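Local coordinates for protein Exo-beta-1,4-mannosidase (Rhizomucor miehei, PDB 4LYP) that probably hydrolyses terminal beta-mannose residues from mannosides as a fungal glycoside hydrolase family 5 exo-beta-mannosidase, and also shows transglycosylation activity, at residues L267-K270 / D275-R278; T288-W293 / H316-S321. All blocks are in the same frame, centred on the assembly; numbering follows the deposited sequence. Where two conformers were deposited one is given.

Contact 1. Residues L267-K270 / D275-R278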
ATOM      1  N   LEU A 267      -2.108  -7.807   4.793  1.00  6.94           N
ATOM      2  CA  LEU A 267      -3.031  -7.718   5.889  1.00  7.10           C
ATOM      3  C   LEU A 267      -2.854  -6.471   6.748  1.00  6.70           C
ATOM      4  O   LEU A 267      -1.735  -5.983   6.964  1.00  7.46           O
ATOM      5  CB  LEU A 267      -2.839  -8.927   6.818  1.00  7.99           C
ATOM      6  CG  LEU A 267      -4.037  -9.338   7.630  1.00  7.35           C
ATOM      7  CD1 LEU A 267      -5.095 -10.058   6.759  1.00  9.68           C
ATOM      8  CD2 LEU A 267      -3.654 -10.156   8.870  1.00  9.82           C
ATOM      9  N   GLU A 268      -3.989  -6.041   7.322  1.00  7.74           N
ATOM     10  CA  GLU A 268      -3.952  -4.946   8.350  1.00  7.68           C
ATOM     11  C   GLU A 268      -3.324  -5.393   9.656  1.00  6.79           C
ATOM     12  O   GLU A 268      -2.729  -4.609  10.386  1.00  7.21           O
ATOM     13  CB  GLU A 268      -5.345  -4.465   8.653  1.00  8.16           C
ATOM     14  CG  GLU A 268      -6.086  -3.737   7.505  1.00  8.86           C
ATOM     15  CD  GLU A 268      -7.593  -3.842   7.697  1.00  9.19           C
ATOM     16  OE1 GLU A 268      -8.261  -2.882   8.052  1.00 11.20           O
ATOM     17  OE2 GLU A 268      -8.128  -4.988   7.502  1.00  9.15           O
ATOM     18  N   SER A 269      -3.588  -6.671  10.053  1.00  7.66           N
ATOM     19  CA  SER A 269      -3.272  -7.145  11.388  1.00  7.60           C
ATOM     20  C   SER A 269      -3.995  -6.311  12.445  1.00  7.79           C
ATOM     21  O   SER A 269      -3.421  -5.950  13.480  1.00  8.99           O
ATOM     22  CB  SER A 269      -1.778  -7.218  11.629  1.00  8.79           C
ATOM     23  OG  SER A 269      -1.179  -8.095  10.698  1.00  9.31           O
ATOM     24  N   LYS A 270      -5.273  -6.018  12.226  1.00  8.22           N
ATOM     25  CA  LYS A 270      -6.043  -5.169  13.106  1.00  9.22           C
ATOM     26  C   LYS A 270      -6.794  -5.929  14.152  1.00  9.19           C
ATOM     27  O   LYS A 270      -7.418  -5.312  15.010  1.00 11.28           O
ATOM     28  CB  LYS A 270      -6.944  -4.271  12.366  1.00 14.65           C
ATOM     29  CG  LYS A 270      -8.108  -4.793  11.738  1.00 15.45           C
ATOM     30  CD  LYS A 270      -9.111  -3.625  11.255  1.00 15.72           C
ATOM     31  CE  LYS A 270     -10.076  -2.779  12.078  1.00 21.56           C
ATOM     32  NZ  LYS A 270     -11.188  -2.240  11.169  1.00 29.03           N
ATOM     33  N   ASP A 275      -6.168 -14.195  13.533  1.00 10.12           N
ATOM     34  CA  ASP A 275      -6.311 -13.560  12.219  1.00  9.06           C
ATOM     35  C   ASP A 275      -4.918 -13.377  11.584  1.00  8.66           C
ATOM     36  O   ASP A 275      -4.733 -13.594  10.371  1.00  9.16           O
ATOM     37  CB  ASP A 275      -7.002 -12.218  12.401  1.00  9.48           C
ATOM     38  CG  ASP A 275      -7.041 -11.361  11.145  1.00  9.12           C
ATOM     39  OD1 ASP A 275      -7.811 -11.714  10.211  1.00 10.71           O
ATOM     40  OD2 ASP A 275      -6.349 -10.326  11.149  1.00  9.20           O
ATOM     41  N   PHE A 276      -3.951 -12.910  12.398  1.00  9.35           N
ATOM     42  CA  PHE A 276      -2.572 -12.752  11.892  1.00  9.22           C
ATOM     43  C   PHE A 276      -2.017 -14.038  11.337  1.00  9.01           C
ATOM     44  O   PHE A 276      -1.417 -14.058  10.230  1.00  9.22           O
ATOM     45  CB  PHE A 276      -1.719 -12.195  13.052  1.00  9.71           C
ATOM     46  CG  PHE A 276      -0.302 -11.872  12.680  1.00  8.53           C
ATOM     47  CD1 PHE A 276       0.701 -12.844  12.781  1.00  9.23           C
ATOM     48  CD2 PHE A 276       0.042 -10.565  12.245  1.00  9.08           C
ATOM     49  CE1 PHE A 276       2.018 -12.495  12.478  1.00 10.32           C
ATOM     50  CE2 PHE A 276       1.343 -10.241  11.940  1.00  9.81           C
ATOM     51  CZ  PHE A 276       2.321 -11.192  12.076  1.00  9.88           C
ATOM     52  N   ASP A 277      -2.160 -15.138  12.065  1.00  9.94           N
ATOM     53  CA  ASP A 277      -1.620 -16.422  11.634  1.00 10.73           C
ATOM     54  C   ASP A 277      -2.362 -16.989  10.425  1.00  9.55           C
ATOM     55  O   ASP A 277      -1.792 -17.645   9.570  1.00 10.64           O
ATOM     56  CB  ASP A 277      -1.603 -17.436  12.798  1.00 11.04           C
ATOM     57  CG  ASP A 277      -0.610 -17.057  13.860  1.00 12.50           C
ATOM     58  OD1 ASP A 277       0.278 -16.208  13.621  1.00 13.12           O
ATOM     59  OD2 ASP A 277      -0.629 -17.678  14.945  1.00 20.55           O
ATOM     60  N   ARG A 278      -3.661 -16.737  10.382  1.00 10.09           N
ATOM     61  CA  ARG A 278      -4.480 -17.221   9.258  1.00  9.90           C
ATOM     62  C   ARG A 278      -3.932 -16.648   7.913  1.00  9.87           C
ATOM     63  O   ARG A 278      -3.934 -17.329   6.895  1.00 10.46           O
ATOM     64  CB  ARG A 278      -5.914 -16.752   9.458  1.00 10.79           C
ATOM     65  CG  ARG A 278      -6.845 -16.963   8.319  1.00 11.04           C
ATOM     66  CD  ARG A 278      -8.314 -16.796   8.679  1.00 12.07           C
ATOM     67  NE  ARG A 278      -8.564 -15.431   9.185  1.00 10.99           N
ATOM     68  CZ  ARG A 278      -9.591 -15.061   9.940  1.00 11.59           C
ATOM     69  NH1 ARG A 278     -10.562 -15.950  10.244  1.00 14.50           N
ATOM     70  NH2 ARG A 278      -9.672 -13.773  10.415  1.00 12.47           N
TER
HETATM   71  O   HOH W   1      -6.348  -7.777  10.157  1.00  8.66           O
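S269 lays its hydroxyl against the rim of the F276 ring: OG sits near the ring plane, 3.2 Å from CD2 of F276, with S269 CB behind it at the same edge. The hydroxyl oxygen is also hydrogen-bonded to the backbone carbonyl of T289 on strand 288-292, so the serine bridges the phenylalanine edge and that strand. The ring is carried toward the serine by a first torsion that sets CG of F276 trans to its backbone N (chi1 -176°), and it packs further on T288 and on A326 and L329 of helix 308-329.

L267 and D275 approach one another from opposite directions. The methyl CD2 of L267 comes to 3.5 Å from OD2 of D275, an apolar group resting against a carboxylate oxygen, while the same methyl lies 4.1 Å from CA of F276. The buried carboxylate is engaged at both oxygens. OD2 of D275 accepts a hydrogen bond from a water 2.7 Å away, and that water in turn accepts from the backbone N of K270 at 2.9 Å, so a single solvent molecule joins loop and helix. OD1 of D275 turns its anti lone pair to NH2 of R278 in a salt bridge of 2.8 Å, nearly straight at 164° and lying in the guanidinium plane. R278 has a second acidic partner in E241, which would further offset its charge.

The arrangement is that of a beta-alpha loop in a TIM barrel, the chain leaving strand 262-264 and folding back on helix 273-280 near its start.

Contact 2. Residues T288-W293 / H316-S321; sequences TTCHCW and HDFLES
F318 points from helical segment 316-321 toward the strand and meets two cysteines with different parts of its ring. Over one face lies C292, whose SG stands 4.2 Å from the centroid of the F318 ring and only 18° off its normal, displaced toward the rim on the CG and CD2 side. C290 takes an oblique approach: its SG is 4.9 Å from the centroid of the F318 ring, 67° off the normal, and its closest ring atom is CE2. Both are cysteine sulfur-aromatic contacts, but one sits over a face and the other comes in obliquely.

The beta carbons add to the packing, with C292 CB 3.6 Å from CE2 of F318. The carbonyl O of H291, the residue between them in sequence, reaches CZ of F318 at 3.5 Å, also obliquely. The first torsions set the two thiols apart: SG of C292 extends trans to its backbone N, whereas SG of C290 is tucked between N and the carbonyl carbon.

On the helix, D317 O receives both S321 N and S321 OG, which arrive from opposite faces of the carbonyl plane. On the outer side, H316 ND1 donates in its ring plane to OD1 of D317 at 3.1 Å, in a nearly straight bond.

The imidazole of H291 leaves the strand away from the helix and is hydrogen-bonded to E336 and E238; E238 and W293 belong to the guanidine pocket. The axes of strand 288-292 and of helical segment 316-321 are 10.1 Å apart and nearly antiparallel (170°). Strand 288-292 and helix 308-329 thus show the beta-alpha packing of a TIM barrel, the helix on the outside and the pocket at the C-terminal end of the strand, where W293 touches guanidine.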
ATOM      1  N   THR A 288       5.509 -10.446   7.051  1.00  7.81           N
ATOM      2  CA  THR A 288       4.209 -10.021   7.626  1.00  7.46           C
ATOM      3  C   THR A 288       4.051  -8.516   7.527  1.00  7.25           C
ATOM      4  O   THR A 288       5.061  -7.796   7.442  1.00  7.20           O
ATOM      5  CB  THR A 288       4.032 -10.552   9.044  1.00  8.19           C
ATOM      6  OG1 THR A 288       4.874  -9.807   9.953  1.00  8.77           O
ATOM      7  CG2 THR A 288       4.426 -12.045   9.137  1.00  9.43           C
ATOM      8  N   THR A 289       2.822  -8.046   7.577  1.00  7.76           N
ATOM      9  CA  THR A 289       2.534  -6.626   7.502  1.00  6.89           C
ATOM     10  C   THR A 289       1.523  -6.276   8.545  1.00  7.35           C
ATOM     11  O   THR A 289       0.777  -7.107   9.029  1.00  8.30           O
ATOM     12  CB  THR A 289       2.055  -6.151   6.149  1.00  8.13           C
ATOM     13  OG1 THR A 289       0.774  -6.720   5.825  1.00  8.91           O
ATOM     14  CG2 THR A 289       3.026  -6.440   5.052  1.00  8.80           C
ATOM     15  N   CYS A 290       1.466  -4.949   8.852  1.00  7.28           N
ATOM     16  CA  CYS A 290       0.369  -4.367   9.585  1.00  6.48           C
ATOM     17  C   CYS A 290       0.073  -2.999   9.027  1.00  6.57           C
ATOM     18  O   CYS A 290       0.948  -2.352   8.392  1.00  7.34           O
ATOM     19  CB  CYS A 290       0.708  -4.374  11.113  1.00  8.31           C
ATOM     20  SG  CYS A 290       2.143  -3.423  11.591  1.00  9.35           S
ATOM     21  N   HIS A 291      -1.189  -2.578   9.206  1.00  6.81           N
ATOM     22  CA  HIS A 291      -1.656  -1.248   8.798  1.00  6.59           C
ATOM     23  C   HIS A 291      -2.306  -0.680  10.027  1.00  6.55           C
ATOM     24  O   HIS A 291      -3.201  -1.300  10.622  1.00  9.65           O
ATOM     25  CB  HIS A 291      -2.754  -1.343   7.746  1.00  7.34           C
ATOM     26  CG  HIS A 291      -2.383  -1.972   6.426  1.00  6.61           C
ATOM     27  ND1 HIS A 291      -3.235  -2.013   5.367  1.00  6.44           N
ATOM     28  CD2 HIS A 291      -1.243  -2.596   6.023  1.00  7.08           C
ATOM     29  CE1 HIS A 291      -2.650  -2.647   4.347  1.00  7.64           C
ATOM     30  NE2 HIS A 291      -1.457  -3.013   4.711  1.00  6.73           N
ATOM     31  N   CYS A 292      -1.901   0.536  10.489  1.00  6.76           N
ATOM     32  CA  CYS A 292      -2.426   1.100  11.718  1.00  6.80           C
ATOM     33  C   CYS A 292      -3.197   2.388  11.414  1.00  6.85           C
ATOM     34  O   CYS A 292      -2.585   3.370  10.886  1.00  7.40           O
ATOM     35  CB  CYS A 292      -1.261   1.402  12.678  1.00  8.74           C
ATOM     36  SG  CYS A 292      -1.909   2.067  14.268  1.00  9.03           S
ATOM     37  N   TRP A 293      -4.503   2.393  11.709  1.00  6.28           N
ATOM     38  CA  TRP A 293      -5.418   3.491  11.331  1.00  6.81           C
ATOM     39  C   TRP A 293      -6.251   3.992  12.461  1.00  6.26           C
ATOM     40  O   TRP A 293      -7.412   3.632  12.614  1.00  7.55           O
ATOM     41  CB  TRP A 293      -6.257   3.057  10.131  1.00  7.35           C
ATOM     42  CG  TRP A 293      -5.440   2.955   8.876  1.00  6.53           C
ATOM     43  CD1 TRP A 293      -5.104   1.871   8.135  1.00  7.07           C
ATOM     44  CD2 TRP A 293      -4.823   4.100   8.258  1.00  6.29           C
ATOM     45  NE1 TRP A 293      -4.260   2.251   7.068  1.00  6.91           N
ATOM     46  CE2 TRP A 293      -4.109   3.618   7.161  1.00  6.08           C
ATOM     47  CE3 TRP A 293      -4.814   5.483   8.548  1.00  6.69           C
ATOM     48  CZ2 TRP A 293      -3.433   4.489   6.302  1.00  6.10           C
ATOM     49  CZ3 TRP A 293      -4.125   6.336   7.735  1.00  7.27           C
ATOM     50  CH2 TRP A 293      -3.405   5.828   6.638  1.00  6.35           C
ATOM     51  N   HIS A 316       1.982   2.797  20.020  1.00  8.67           N
ATOM     52  CA  HIS A 316       3.028   2.121  20.722  1.00  8.90           C
ATOM     53  C   HIS A 316       2.697   0.651  21.002  1.00  8.64           C
ATOM     54  O   HIS A 316       3.539  -0.246  20.772  1.00  9.29           O
ATOM     55  CB  HIS A 316       3.254   2.847  22.080  1.00 10.68           C
ATOM     56  CG  HIS A 316       4.260   2.188  22.922  1.00 14.51           C
ATOM     57  ND1 HIS A 316       3.958   1.174  23.781  1.00 21.29           N
ATOM     58  CD2 HIS A 316       5.615   2.387  22.978  1.00 22.70           C
ATOM     59  CE1 HIS A 316       5.092   0.782  24.420  1.00 25.05           C
ATOM     60  NE2 HIS A 316       6.118   1.488  23.888  1.00 24.40           N
ATOM     61  N   ASP A 317       1.487   0.426  21.534  1.00  9.11           N
ATOM     62  CA  ASP A 317       1.115  -0.943  21.892  1.00  9.56           C
ATOM     63  C   ASP A 317       0.898  -1.790  20.633  1.00  8.79           C
ATOM     64  O   ASP A 317       1.135  -2.993  20.697  1.00 10.09           O
ATOM     65  CB  ASP A 317      -0.165  -0.932  22.781  1.00 11.33           C
ATOM     66  CG  ASP A 317       0.050  -0.269  24.155  1.00 14.76           C
ATOM     67  OD1 ASP A 317       1.183   0.043  24.485  1.00 17.16           O
ATOM     68  OD2 ASP A 317      -0.977  -0.037  24.787  1.00 21.27           O
ATOM     69  N   PHE A 318       0.443  -1.203  19.534  1.00  8.27           N
ATOM     70  CA  PHE A 318       0.218  -1.899  18.267  1.00  7.90           C
ATOM     71  C   PHE A 318       1.564  -2.392  17.718  1.00  7.71           C
ATOM     72  O   PHE A 318       1.718  -3.532  17.332  1.00  8.03           O
ATOM     73  CB  PHE A 318      -0.439  -0.909  17.323  1.00  8.53           C
ATOM     74  CG  PHE A 318      -0.878  -1.523  16.018  1.00  7.78           C
ATOM     75  CD1 PHE A 318      -2.113  -2.134  15.909  1.00  8.76           C
ATOM     76  CD2 PHE A 318      -0.079  -1.429  14.896  1.00  9.62           C
ATOM     77  CE1 PHE A 318      -2.570  -2.663  14.693  1.00 10.12           C
ATOM     78  CE2 PHE A 318      -0.531  -1.958  13.698  1.00 10.59           C
ATOM     79  CZ  PHE A 318      -1.751  -2.580  13.589  1.00 10.15           C
ATOM     80  N   LEU A 319       2.592  -1.530  17.730  1.00  8.33           N
ATOM     81  CA  LEU A 319       3.898  -1.951  17.237  1.00  8.76           C
ATOM     82  C   LEU A 319       4.464  -3.070  18.100  1.00  8.13           C
ATOM     83  O   LEU A 319       5.012  -4.052  17.569  1.00  8.87           O
ATOM     84  CB  LEU A 319       4.874  -0.738  17.216  1.00  9.18           C
ATOM     85  CG  LEU A 319       4.570   0.252  16.121  1.00  9.54           C
ATOM     86  CD1 LEU A 319       5.470   1.503  16.334  1.00 12.48           C
ATOM     87  CD2 LEU A 319       4.875  -0.294  14.752  1.00 13.41           C
ATOM     88  N   GLU A 320       4.356  -2.935  19.447  1.00  8.71           N
ATOM     89  CA  GLU A 320       4.881  -3.944  20.361  0.70 11.14           C
ATOM     90  C   GLU A 320       4.222  -5.300  20.104  1.00  9.33           C
ATOM     91  O   GLU A 320       4.856  -6.355  20.005  1.00 10.18           O
ATOM     92  CB  GLU A 320       4.538  -3.475  21.795  0.70 14.81           C
ATOM     93  CG  GLU A 320       3.770  -4.432  22.689  0.70 32.95           C
ATOM     94  CD  GLU A 320       2.675  -3.775  23.608  0.70 31.21           C
ATOM     95  OE1 GLU A 320       3.055  -2.936  24.580  0.70 27.68           O
ATOM     96  OE2 GLU A 320       1.440  -4.184  23.358  0.70 14.89           O
ATOM     97  N   SER A 321       2.882  -5.297  20.089  1.00  8.93           N
ATOM     98  CA  SER A 321       2.124  -6.557  20.009  1.00  9.58           C
ATOM     99  C   SER A 321       2.331  -7.210  18.653  1.00  8.67           C
ATOM    100  O   SER A 321       2.547  -8.427  18.538  1.00  9.38           O
ATOM    101  CB  SER A 321       0.679  -6.359  20.371  1.00 10.22           C
ATOM    102  OG  SER A 321       0.066  -5.419  19.476  1.00  9.59           O
TER

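In the fold
Strand 288-292 joins the two contacts: contact 1 lies just before it in the chain, and contact 2 packs that strand on helix 308-329, which borders both. Their centres are 10 Å apart, and they touch through a probable hydrogen bond from H291 N to E268 O. The touching residues of both are buried, but in contact 2 the outer side of the helix, with H316, D317 and E320, is exposed. The chemistry differs with place. Contact 1, where a loop meets a helix, relies on a water, a carboxylate and a hydroxyl beside an aromatic edge, whereas contact 2, between strand and outer helix, is an apolar layer of sulfur and phenylalanine.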